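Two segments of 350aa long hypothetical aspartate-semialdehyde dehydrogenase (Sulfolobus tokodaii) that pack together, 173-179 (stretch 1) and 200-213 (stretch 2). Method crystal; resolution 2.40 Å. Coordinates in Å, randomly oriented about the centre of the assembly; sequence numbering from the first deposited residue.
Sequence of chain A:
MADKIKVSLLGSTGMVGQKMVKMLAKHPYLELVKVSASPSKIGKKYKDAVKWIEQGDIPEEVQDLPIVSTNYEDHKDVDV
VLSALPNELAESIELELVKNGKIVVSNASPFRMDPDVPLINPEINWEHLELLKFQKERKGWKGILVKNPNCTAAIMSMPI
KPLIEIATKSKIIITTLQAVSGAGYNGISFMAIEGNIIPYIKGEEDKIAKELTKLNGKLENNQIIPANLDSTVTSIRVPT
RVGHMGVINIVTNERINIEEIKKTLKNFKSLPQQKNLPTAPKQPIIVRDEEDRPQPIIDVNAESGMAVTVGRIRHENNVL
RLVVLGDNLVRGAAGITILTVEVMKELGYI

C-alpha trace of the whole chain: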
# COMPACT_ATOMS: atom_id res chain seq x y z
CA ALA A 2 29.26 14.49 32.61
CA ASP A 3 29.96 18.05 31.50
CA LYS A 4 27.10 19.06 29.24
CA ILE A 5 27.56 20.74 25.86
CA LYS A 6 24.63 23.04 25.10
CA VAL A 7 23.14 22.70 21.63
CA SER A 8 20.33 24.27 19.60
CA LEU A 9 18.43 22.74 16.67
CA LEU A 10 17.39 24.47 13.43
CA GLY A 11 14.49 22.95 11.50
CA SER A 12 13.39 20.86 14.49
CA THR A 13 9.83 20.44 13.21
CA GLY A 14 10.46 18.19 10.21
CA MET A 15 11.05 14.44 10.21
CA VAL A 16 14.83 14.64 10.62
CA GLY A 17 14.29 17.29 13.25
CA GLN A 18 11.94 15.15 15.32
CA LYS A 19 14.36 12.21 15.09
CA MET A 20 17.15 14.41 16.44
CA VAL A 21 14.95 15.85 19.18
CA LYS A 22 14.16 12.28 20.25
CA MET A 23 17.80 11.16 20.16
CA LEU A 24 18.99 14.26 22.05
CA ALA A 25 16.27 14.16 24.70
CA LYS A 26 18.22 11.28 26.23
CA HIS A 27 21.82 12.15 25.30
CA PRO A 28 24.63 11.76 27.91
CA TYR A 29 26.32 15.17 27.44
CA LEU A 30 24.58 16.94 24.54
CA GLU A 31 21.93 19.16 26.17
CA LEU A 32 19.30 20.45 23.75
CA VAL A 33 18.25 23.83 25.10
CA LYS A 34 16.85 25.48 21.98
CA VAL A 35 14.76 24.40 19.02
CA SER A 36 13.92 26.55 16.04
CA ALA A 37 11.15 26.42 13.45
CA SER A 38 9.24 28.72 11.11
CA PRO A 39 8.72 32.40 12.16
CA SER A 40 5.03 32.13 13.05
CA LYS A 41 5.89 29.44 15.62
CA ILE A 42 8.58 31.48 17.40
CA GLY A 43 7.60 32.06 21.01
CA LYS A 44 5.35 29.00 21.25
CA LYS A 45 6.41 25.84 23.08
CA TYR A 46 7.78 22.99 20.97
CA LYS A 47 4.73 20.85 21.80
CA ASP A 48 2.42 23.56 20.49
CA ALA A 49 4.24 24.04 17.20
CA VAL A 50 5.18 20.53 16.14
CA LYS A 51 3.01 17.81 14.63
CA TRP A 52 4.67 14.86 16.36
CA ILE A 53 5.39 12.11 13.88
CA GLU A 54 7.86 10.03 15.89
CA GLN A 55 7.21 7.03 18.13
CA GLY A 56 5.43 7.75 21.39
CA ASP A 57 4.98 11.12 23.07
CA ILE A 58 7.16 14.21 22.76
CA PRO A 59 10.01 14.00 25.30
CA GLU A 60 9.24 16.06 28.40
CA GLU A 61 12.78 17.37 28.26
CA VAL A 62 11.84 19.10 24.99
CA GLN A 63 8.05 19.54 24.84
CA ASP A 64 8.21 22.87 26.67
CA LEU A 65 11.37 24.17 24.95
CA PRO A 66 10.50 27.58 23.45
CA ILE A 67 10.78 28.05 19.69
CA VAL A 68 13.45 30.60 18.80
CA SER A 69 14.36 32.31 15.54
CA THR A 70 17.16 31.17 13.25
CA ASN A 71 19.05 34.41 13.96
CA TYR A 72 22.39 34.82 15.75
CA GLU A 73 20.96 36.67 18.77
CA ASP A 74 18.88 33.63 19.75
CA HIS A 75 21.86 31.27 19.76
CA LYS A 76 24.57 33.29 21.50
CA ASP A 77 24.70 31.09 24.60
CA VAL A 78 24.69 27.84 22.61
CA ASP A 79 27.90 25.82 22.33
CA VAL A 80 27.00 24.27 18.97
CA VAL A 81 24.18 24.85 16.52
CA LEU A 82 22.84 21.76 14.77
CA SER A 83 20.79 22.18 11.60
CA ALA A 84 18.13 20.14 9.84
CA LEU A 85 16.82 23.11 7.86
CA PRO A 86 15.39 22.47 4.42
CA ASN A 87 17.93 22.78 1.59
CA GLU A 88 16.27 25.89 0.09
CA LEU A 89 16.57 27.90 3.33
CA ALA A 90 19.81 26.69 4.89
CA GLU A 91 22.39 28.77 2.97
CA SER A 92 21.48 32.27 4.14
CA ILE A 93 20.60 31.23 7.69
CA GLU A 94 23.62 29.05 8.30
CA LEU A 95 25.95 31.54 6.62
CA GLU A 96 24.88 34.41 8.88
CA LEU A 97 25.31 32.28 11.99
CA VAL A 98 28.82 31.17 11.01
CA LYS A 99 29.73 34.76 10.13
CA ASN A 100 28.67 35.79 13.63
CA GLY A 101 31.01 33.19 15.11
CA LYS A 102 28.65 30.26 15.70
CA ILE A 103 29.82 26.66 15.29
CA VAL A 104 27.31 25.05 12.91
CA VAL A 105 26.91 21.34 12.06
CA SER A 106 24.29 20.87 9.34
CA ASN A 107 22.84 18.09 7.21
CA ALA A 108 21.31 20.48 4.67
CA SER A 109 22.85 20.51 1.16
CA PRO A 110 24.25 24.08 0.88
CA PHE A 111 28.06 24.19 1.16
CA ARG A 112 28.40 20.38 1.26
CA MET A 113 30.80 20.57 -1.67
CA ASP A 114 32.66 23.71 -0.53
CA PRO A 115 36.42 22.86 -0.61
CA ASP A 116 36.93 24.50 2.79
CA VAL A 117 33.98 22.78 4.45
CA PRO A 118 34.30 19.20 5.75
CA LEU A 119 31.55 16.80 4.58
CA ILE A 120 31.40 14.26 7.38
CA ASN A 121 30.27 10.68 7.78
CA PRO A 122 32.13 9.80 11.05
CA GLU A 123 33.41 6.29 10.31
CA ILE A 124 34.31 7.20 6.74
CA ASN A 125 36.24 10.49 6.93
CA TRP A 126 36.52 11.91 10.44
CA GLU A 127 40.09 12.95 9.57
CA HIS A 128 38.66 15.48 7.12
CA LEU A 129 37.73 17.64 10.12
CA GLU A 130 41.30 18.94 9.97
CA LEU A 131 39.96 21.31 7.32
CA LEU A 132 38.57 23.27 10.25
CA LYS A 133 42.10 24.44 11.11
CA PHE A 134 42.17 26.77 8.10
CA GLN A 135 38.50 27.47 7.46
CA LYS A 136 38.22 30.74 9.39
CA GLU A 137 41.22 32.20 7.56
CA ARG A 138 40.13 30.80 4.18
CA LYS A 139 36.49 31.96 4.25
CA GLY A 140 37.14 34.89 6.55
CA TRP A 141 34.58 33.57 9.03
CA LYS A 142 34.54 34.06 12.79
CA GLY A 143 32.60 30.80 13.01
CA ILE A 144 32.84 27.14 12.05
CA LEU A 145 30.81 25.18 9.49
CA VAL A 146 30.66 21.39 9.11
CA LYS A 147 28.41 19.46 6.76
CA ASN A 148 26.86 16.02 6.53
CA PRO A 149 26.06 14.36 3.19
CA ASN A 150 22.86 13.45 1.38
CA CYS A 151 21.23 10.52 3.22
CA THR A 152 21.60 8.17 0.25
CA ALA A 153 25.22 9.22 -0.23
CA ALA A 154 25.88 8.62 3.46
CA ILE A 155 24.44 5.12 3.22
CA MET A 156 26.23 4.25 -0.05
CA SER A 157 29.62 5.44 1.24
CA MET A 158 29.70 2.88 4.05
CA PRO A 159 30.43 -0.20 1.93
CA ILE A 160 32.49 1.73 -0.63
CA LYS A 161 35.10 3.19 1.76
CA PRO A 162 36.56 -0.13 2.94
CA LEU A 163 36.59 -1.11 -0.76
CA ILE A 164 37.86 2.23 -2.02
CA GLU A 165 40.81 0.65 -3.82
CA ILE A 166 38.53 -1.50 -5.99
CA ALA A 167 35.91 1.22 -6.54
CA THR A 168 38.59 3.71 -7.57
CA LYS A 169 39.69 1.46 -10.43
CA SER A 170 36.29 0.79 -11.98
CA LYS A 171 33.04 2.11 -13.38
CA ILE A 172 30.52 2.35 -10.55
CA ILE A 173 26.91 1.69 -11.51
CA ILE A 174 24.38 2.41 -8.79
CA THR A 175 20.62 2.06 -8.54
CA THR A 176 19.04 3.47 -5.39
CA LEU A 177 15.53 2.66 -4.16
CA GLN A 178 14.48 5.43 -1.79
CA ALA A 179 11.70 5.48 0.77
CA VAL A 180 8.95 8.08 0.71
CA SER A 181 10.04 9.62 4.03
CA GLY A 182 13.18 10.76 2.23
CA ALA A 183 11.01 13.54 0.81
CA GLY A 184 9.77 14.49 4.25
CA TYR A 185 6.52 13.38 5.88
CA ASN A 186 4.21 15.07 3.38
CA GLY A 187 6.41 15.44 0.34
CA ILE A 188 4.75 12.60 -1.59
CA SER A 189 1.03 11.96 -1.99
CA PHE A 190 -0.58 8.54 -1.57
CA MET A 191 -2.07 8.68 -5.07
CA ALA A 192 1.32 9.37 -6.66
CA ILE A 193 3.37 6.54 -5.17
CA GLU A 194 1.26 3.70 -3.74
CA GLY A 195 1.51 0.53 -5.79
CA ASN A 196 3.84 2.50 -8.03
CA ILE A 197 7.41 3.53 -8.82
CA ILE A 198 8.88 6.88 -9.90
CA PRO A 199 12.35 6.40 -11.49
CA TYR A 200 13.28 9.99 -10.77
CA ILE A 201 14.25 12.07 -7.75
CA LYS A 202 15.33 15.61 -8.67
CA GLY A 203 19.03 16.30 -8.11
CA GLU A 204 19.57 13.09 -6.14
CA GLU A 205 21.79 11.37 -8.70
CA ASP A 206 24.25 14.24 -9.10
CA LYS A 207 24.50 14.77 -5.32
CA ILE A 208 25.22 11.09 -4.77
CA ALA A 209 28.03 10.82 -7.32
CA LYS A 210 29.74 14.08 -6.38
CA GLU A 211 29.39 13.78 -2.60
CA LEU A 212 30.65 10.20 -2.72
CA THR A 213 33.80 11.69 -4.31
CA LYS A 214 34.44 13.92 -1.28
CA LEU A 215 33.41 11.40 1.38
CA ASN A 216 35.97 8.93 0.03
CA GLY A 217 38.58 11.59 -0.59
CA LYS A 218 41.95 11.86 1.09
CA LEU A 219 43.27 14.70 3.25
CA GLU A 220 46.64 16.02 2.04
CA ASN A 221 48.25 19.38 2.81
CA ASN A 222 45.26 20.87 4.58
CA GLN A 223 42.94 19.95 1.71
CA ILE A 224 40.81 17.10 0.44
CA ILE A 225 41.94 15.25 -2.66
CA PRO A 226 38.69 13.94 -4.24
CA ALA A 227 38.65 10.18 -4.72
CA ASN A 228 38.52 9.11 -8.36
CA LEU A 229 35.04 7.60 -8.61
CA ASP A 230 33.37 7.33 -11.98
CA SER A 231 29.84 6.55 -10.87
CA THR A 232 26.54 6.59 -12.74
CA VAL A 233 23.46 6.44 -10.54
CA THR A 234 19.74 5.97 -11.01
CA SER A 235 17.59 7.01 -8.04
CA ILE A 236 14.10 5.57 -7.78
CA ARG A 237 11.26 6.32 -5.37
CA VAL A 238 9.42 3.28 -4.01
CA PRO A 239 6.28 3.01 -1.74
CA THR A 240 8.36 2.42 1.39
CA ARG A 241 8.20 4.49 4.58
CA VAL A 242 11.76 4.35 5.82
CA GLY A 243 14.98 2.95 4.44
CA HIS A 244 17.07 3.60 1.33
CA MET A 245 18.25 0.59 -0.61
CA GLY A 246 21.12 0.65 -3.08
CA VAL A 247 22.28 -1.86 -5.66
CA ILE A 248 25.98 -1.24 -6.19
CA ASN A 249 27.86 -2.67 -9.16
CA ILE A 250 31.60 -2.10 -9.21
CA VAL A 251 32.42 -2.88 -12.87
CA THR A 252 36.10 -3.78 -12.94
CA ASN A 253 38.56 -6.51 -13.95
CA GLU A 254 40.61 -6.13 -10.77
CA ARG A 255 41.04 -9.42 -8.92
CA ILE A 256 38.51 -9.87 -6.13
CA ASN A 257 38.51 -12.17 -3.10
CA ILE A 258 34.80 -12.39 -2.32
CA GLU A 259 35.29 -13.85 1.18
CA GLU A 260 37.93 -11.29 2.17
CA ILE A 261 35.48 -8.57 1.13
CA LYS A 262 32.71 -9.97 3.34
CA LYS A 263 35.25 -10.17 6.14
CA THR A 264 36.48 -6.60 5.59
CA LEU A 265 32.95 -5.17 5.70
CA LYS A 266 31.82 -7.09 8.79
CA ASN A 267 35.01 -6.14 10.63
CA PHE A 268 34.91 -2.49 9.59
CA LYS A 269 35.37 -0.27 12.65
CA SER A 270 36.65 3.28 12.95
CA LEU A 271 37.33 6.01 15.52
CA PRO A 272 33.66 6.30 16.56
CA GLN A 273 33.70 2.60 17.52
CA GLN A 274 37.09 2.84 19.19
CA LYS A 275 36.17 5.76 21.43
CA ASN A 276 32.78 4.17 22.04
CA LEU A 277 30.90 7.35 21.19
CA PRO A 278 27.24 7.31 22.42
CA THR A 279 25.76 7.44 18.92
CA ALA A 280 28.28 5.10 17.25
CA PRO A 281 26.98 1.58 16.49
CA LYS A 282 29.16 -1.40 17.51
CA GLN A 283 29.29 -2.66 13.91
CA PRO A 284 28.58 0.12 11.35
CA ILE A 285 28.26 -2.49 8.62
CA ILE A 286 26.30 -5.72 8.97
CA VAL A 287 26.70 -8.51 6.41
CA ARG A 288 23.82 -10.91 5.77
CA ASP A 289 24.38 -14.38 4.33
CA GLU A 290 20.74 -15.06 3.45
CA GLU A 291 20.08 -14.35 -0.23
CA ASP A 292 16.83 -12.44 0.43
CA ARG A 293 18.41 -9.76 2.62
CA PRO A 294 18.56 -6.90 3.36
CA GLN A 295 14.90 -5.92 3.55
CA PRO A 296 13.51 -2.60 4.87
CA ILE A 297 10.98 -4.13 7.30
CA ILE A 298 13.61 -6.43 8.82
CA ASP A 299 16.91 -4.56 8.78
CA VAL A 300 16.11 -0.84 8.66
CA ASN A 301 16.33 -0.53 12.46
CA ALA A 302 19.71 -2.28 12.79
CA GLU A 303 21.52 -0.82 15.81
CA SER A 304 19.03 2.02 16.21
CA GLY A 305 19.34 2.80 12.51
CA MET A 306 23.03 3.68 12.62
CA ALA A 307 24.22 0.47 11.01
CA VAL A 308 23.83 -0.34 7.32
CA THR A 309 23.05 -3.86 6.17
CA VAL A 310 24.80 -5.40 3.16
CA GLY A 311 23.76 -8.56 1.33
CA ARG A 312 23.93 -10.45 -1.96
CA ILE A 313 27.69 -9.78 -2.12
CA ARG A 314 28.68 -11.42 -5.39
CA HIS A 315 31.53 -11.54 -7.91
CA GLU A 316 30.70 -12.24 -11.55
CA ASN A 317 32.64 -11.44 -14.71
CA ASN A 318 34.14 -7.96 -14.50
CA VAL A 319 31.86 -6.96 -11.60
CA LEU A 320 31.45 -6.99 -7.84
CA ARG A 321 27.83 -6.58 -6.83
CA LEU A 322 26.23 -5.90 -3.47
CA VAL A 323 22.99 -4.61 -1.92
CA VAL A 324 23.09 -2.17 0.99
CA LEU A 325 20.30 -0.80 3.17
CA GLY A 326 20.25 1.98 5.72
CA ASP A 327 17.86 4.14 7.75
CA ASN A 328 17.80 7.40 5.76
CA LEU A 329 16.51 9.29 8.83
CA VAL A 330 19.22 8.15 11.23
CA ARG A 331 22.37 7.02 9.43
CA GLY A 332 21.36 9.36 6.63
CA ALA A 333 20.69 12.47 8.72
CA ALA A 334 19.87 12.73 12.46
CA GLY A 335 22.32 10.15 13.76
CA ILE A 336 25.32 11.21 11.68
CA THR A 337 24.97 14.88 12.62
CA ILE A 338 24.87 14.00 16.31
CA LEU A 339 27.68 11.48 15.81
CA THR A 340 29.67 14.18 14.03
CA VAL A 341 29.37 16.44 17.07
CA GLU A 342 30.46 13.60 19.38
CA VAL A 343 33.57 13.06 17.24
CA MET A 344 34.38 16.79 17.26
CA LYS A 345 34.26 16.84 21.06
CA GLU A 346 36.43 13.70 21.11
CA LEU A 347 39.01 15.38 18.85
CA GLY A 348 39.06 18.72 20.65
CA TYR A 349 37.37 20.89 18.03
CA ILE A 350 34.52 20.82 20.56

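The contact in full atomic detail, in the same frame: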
# COMPACT_ATOMS: atom_id res chain seq x y z
N ILE A 173 28.31 1.56 -11.12
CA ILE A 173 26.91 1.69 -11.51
C ILE A 173 26.07 1.51 -10.25
O ILE A 173 26.19 0.51 -9.54
CB ILE A 173 26.49 0.60 -12.52
CG1 ILE A 173 27.33 0.70 -13.80
CG2 ILE A 173 25.00 0.75 -12.83
CD1 ILE A 173 27.11 1.98 -14.61
N ILE A 174 25.21 2.49 -9.97
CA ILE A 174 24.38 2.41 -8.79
C ILE A 174 22.90 2.70 -9.02
O ILE A 174 22.54 3.65 -9.71
CB ILE A 174 24.87 3.38 -7.69
CG1 ILE A 174 26.31 3.08 -7.31
CG2 ILE A 174 23.99 3.25 -6.46
CD1 ILE A 174 26.97 4.18 -6.49
N THR A 175 22.05 1.86 -8.46
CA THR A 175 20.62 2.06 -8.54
C THR A 175 20.17 2.18 -7.08
O THR A 175 20.45 1.30 -6.27
CB THR A 175 19.88 0.88 -9.19
OG1 THR A 175 20.32 0.73 -10.54
CG2 THR A 175 18.37 1.13 -9.17
N THR A 176 19.51 3.28 -6.75
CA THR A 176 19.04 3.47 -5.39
C THR A 176 17.51 3.45 -5.33
O THR A 176 16.85 4.05 -6.17
CB THR A 176 19.53 4.81 -4.79
OG1 THR A 176 18.97 5.91 -5.51
CG2 THR A 176 21.05 4.89 -4.83
N LEU A 177 16.97 2.73 -4.35
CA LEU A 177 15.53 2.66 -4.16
C LEU A 177 15.28 3.40 -2.85
O LEU A 177 15.62 2.91 -1.77
CB LEU A 177 15.05 1.21 -4.08
CG LEU A 177 15.15 0.40 -5.39
CD1 LEU A 177 16.58 -0.04 -5.60
CD2 LEU A 177 14.26 -0.83 -5.33
N GLN A 178 14.70 4.59 -2.95
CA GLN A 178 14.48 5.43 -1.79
C GLN A 178 13.06 5.54 -1.25
O GLN A 178 12.10 5.74 -2.00
CB GLN A 178 15.05 6.82 -2.10
CG GLN A 178 16.44 6.68 -2.72
CD GLN A 178 17.13 7.99 -3.03
OE1 GLN A 178 18.06 8.01 -3.83
NE2 GLN A 178 16.71 9.07 -2.39
N ALA A 179 12.97 5.41 0.06
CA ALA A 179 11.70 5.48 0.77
C ALA A 179 11.04 6.84 0.62
O ALA A 179 11.69 7.84 0.32
CB ALA A 179 11.91 5.17 2.25
N TYR A 200 12.61 8.71 -10.80
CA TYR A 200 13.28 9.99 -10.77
C TYR A 200 13.11 10.77 -9.46
O TYR A 200 12.01 10.90 -8.93
CB TYR A 200 12.78 10.85 -11.94
CG TYR A 200 13.40 12.24 -12.00
CD1 TYR A 200 14.76 12.41 -12.23
CD2 TYR A 200 12.61 13.38 -11.82
CE1 TYR A 200 15.34 13.68 -12.30
CE2 TYR A 200 13.18 14.67 -11.89
CZ TYR A 200 14.54 14.80 -12.12
OH TYR A 200 15.11 16.05 -12.18
N ILE A 201 14.23 11.26 -8.95
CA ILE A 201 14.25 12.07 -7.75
C ILE A 201 15.19 13.23 -8.06
O ILE A 201 16.42 13.06 -8.09
CB ILE A 201 14.77 11.30 -6.52
CG1 ILE A 201 13.89 10.07 -6.26
CG2 ILE A 201 14.77 12.21 -5.30
CD1 ILE A 201 14.37 9.18 -5.13
N LYS A 202 14.61 14.39 -8.33
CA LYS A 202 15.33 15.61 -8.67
C LYS A 202 16.64 15.85 -7.92
O LYS A 202 16.67 15.90 -6.69
CB LYS A 202 14.41 16.82 -8.45
CG LYS A 202 15.10 18.17 -8.56
CD LYS A 202 15.11 18.67 -9.99
CE LYS A 202 14.13 19.83 -10.15
NZ LYS A 202 14.50 20.96 -9.25
N GLY A 203 17.72 16.02 -8.68
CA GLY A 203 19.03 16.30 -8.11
C GLY A 203 19.71 15.25 -7.25
O GLY A 203 20.86 15.43 -6.85
N GLU A 204 19.02 14.15 -6.98
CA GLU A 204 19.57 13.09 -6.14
C GLU A 204 20.78 12.38 -6.75
O GLU A 204 21.74 12.10 -6.06
CB GLU A 204 18.50 12.04 -5.84
CG GLU A 204 18.84 11.12 -4.68
CD GLU A 204 18.74 11.82 -3.33
OE1 GLU A 204 18.46 13.05 -3.31
OE2 GLU A 204 18.93 11.14 -2.29
N GLU A 205 20.71 12.09 -8.04
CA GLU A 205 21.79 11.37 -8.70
C GLU A 205 23.12 12.13 -8.76
O GLU A 205 24.17 11.55 -8.54
CB GLU A 205 21.33 10.92 -10.10
CG GLU A 205 20.13 9.99 -9.99
CD GLU A 205 19.32 9.86 -11.27
OE1 GLU A 205 19.08 10.87 -11.96
OE2 GLU A 205 18.90 8.73 -11.56
N ASP A 206 23.05 13.43 -9.03
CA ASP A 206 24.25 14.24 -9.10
C ASP A 206 24.87 14.41 -7.71
O ASP A 206 26.09 14.35 -7.56
CB ASP A 206 23.92 15.60 -9.71
CG ASP A 206 25.16 16.38 -10.08
OD1 ASP A 206 26.00 15.83 -10.83
OD2 ASP A 206 25.29 17.54 -9.63
N LYS A 207 24.03 14.62 -6.70
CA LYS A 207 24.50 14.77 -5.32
C LYS A 207 25.19 13.50 -4.83
O LYS A 207 26.20 13.56 -4.11
CB LYS A 207 23.34 15.10 -4.38
CG LYS A 207 22.74 16.48 -4.56
CD LYS A 207 21.55 16.65 -3.64
CE LYS A 207 20.86 17.98 -3.87
NZ LYS A 207 19.57 18.06 -3.13
N ILE A 208 24.65 12.35 -5.20
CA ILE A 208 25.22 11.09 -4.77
C ILE A 208 26.62 10.91 -5.33
O ILE A 208 27.58 10.70 -4.58
CB ILE A 208 24.35 9.89 -5.21
CG1 ILE A 208 23.05 9.87 -4.39
CG2 ILE A 208 25.12 8.57 -5.04
CD1 ILE A 208 22.11 8.73 -4.73
N ALA A 209 26.74 10.99 -6.65
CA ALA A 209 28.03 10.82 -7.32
C ALA A 209 29.09 11.80 -6.83
O ALA A 209 30.20 11.40 -6.48
CB ALA A 209 27.85 10.94 -8.84
N LYS A 210 28.77 13.09 -6.82
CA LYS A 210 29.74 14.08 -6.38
C LYS A 210 30.13 13.95 -4.91
O LYS A 210 31.31 13.90 -4.57
CB LYS A 210 29.21 15.49 -6.64
CG LYS A 210 28.99 15.81 -8.11
CD LYS A 210 28.65 17.28 -8.32
CE LYS A 210 28.30 17.57 -9.78
NZ LYS A 210 29.33 17.01 -10.72
N GLU A 211 29.13 13.89 -4.03
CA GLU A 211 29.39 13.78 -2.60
C GLU A 211 30.18 12.53 -2.25
O GLU A 211 31.02 12.55 -1.35
CB GLU A 211 28.08 13.80 -1.82
CG GLU A 211 27.47 15.19 -1.71
CD GLU A 211 26.14 15.19 -0.98
OE1 GLU A 211 26.00 14.46 0.02
OE2 GLU A 211 25.24 15.94 -1.41
N LEU A 212 29.93 11.44 -2.97
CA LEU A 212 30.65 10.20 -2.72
C LEU A 212 32.15 10.44 -3.00
O LEU A 212 33.02 9.83 -2.37
CB LEU A 212 30.09 9.10 -3.64
CG LEU A 212 29.73 7.73 -3.04
CD1 LEU A 212 28.98 7.89 -1.74
CD2 LEU A 212 28.90 6.96 -4.06
N THR A 213 32.43 11.34 -3.94
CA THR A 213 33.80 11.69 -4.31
C THR A 213 34.55 12.38 -3.16
O THR A 213 35.75 12.16 -2.95
CB THR A 213 33.80 12.62 -5.55
OG1 THR A 213 33.64 11.83 -6.73
CG2 THR A 213 35.07 13.39 -5.63

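The strand 173-178 lies against the helix 204-213, their axes 10.9 Å apart at closest approach. Alternate strand residues I174, T176 and Q178 point toward the helix segment. I201, E204, I208 and L212 answer from the other side, the last three spaced four apart and so on one face of the helix.

Q178, at the end of the strand, makes the most of the contact and has the largest area covered. With chi1 m and chi2 t its chain is extended, which carries the amide across the gap. NE2 of Q178 donates a hydrogen bond to OE2 of E204 at 3.0 Å. E204 has chi1 t and chi2 p, a bent chain that keeps its carboxylate beside the amide. The other end of the amide is held within the strand: OG1 of T176 donates to OE1 of Q178 at 2.8 Å, with T176 in the p rotamer. Both ends of the buried amide are thus engaged in hydrogen bonds.

Apolar groups fill the rest. I201 (m, t) packs a methyl on the amide, CD1 lying 3.6 Å from NE2 of Q178. I208, also m, t, reaches out with CD1, 4.0 Å from CG2 of T176. I174 shares that extended form, and its CD1 meets CD2 of L212 at 4.2 Å, L212 having chi1 between wells at -132°. Branched apolar chains suit these buried places, where contact is through methyls.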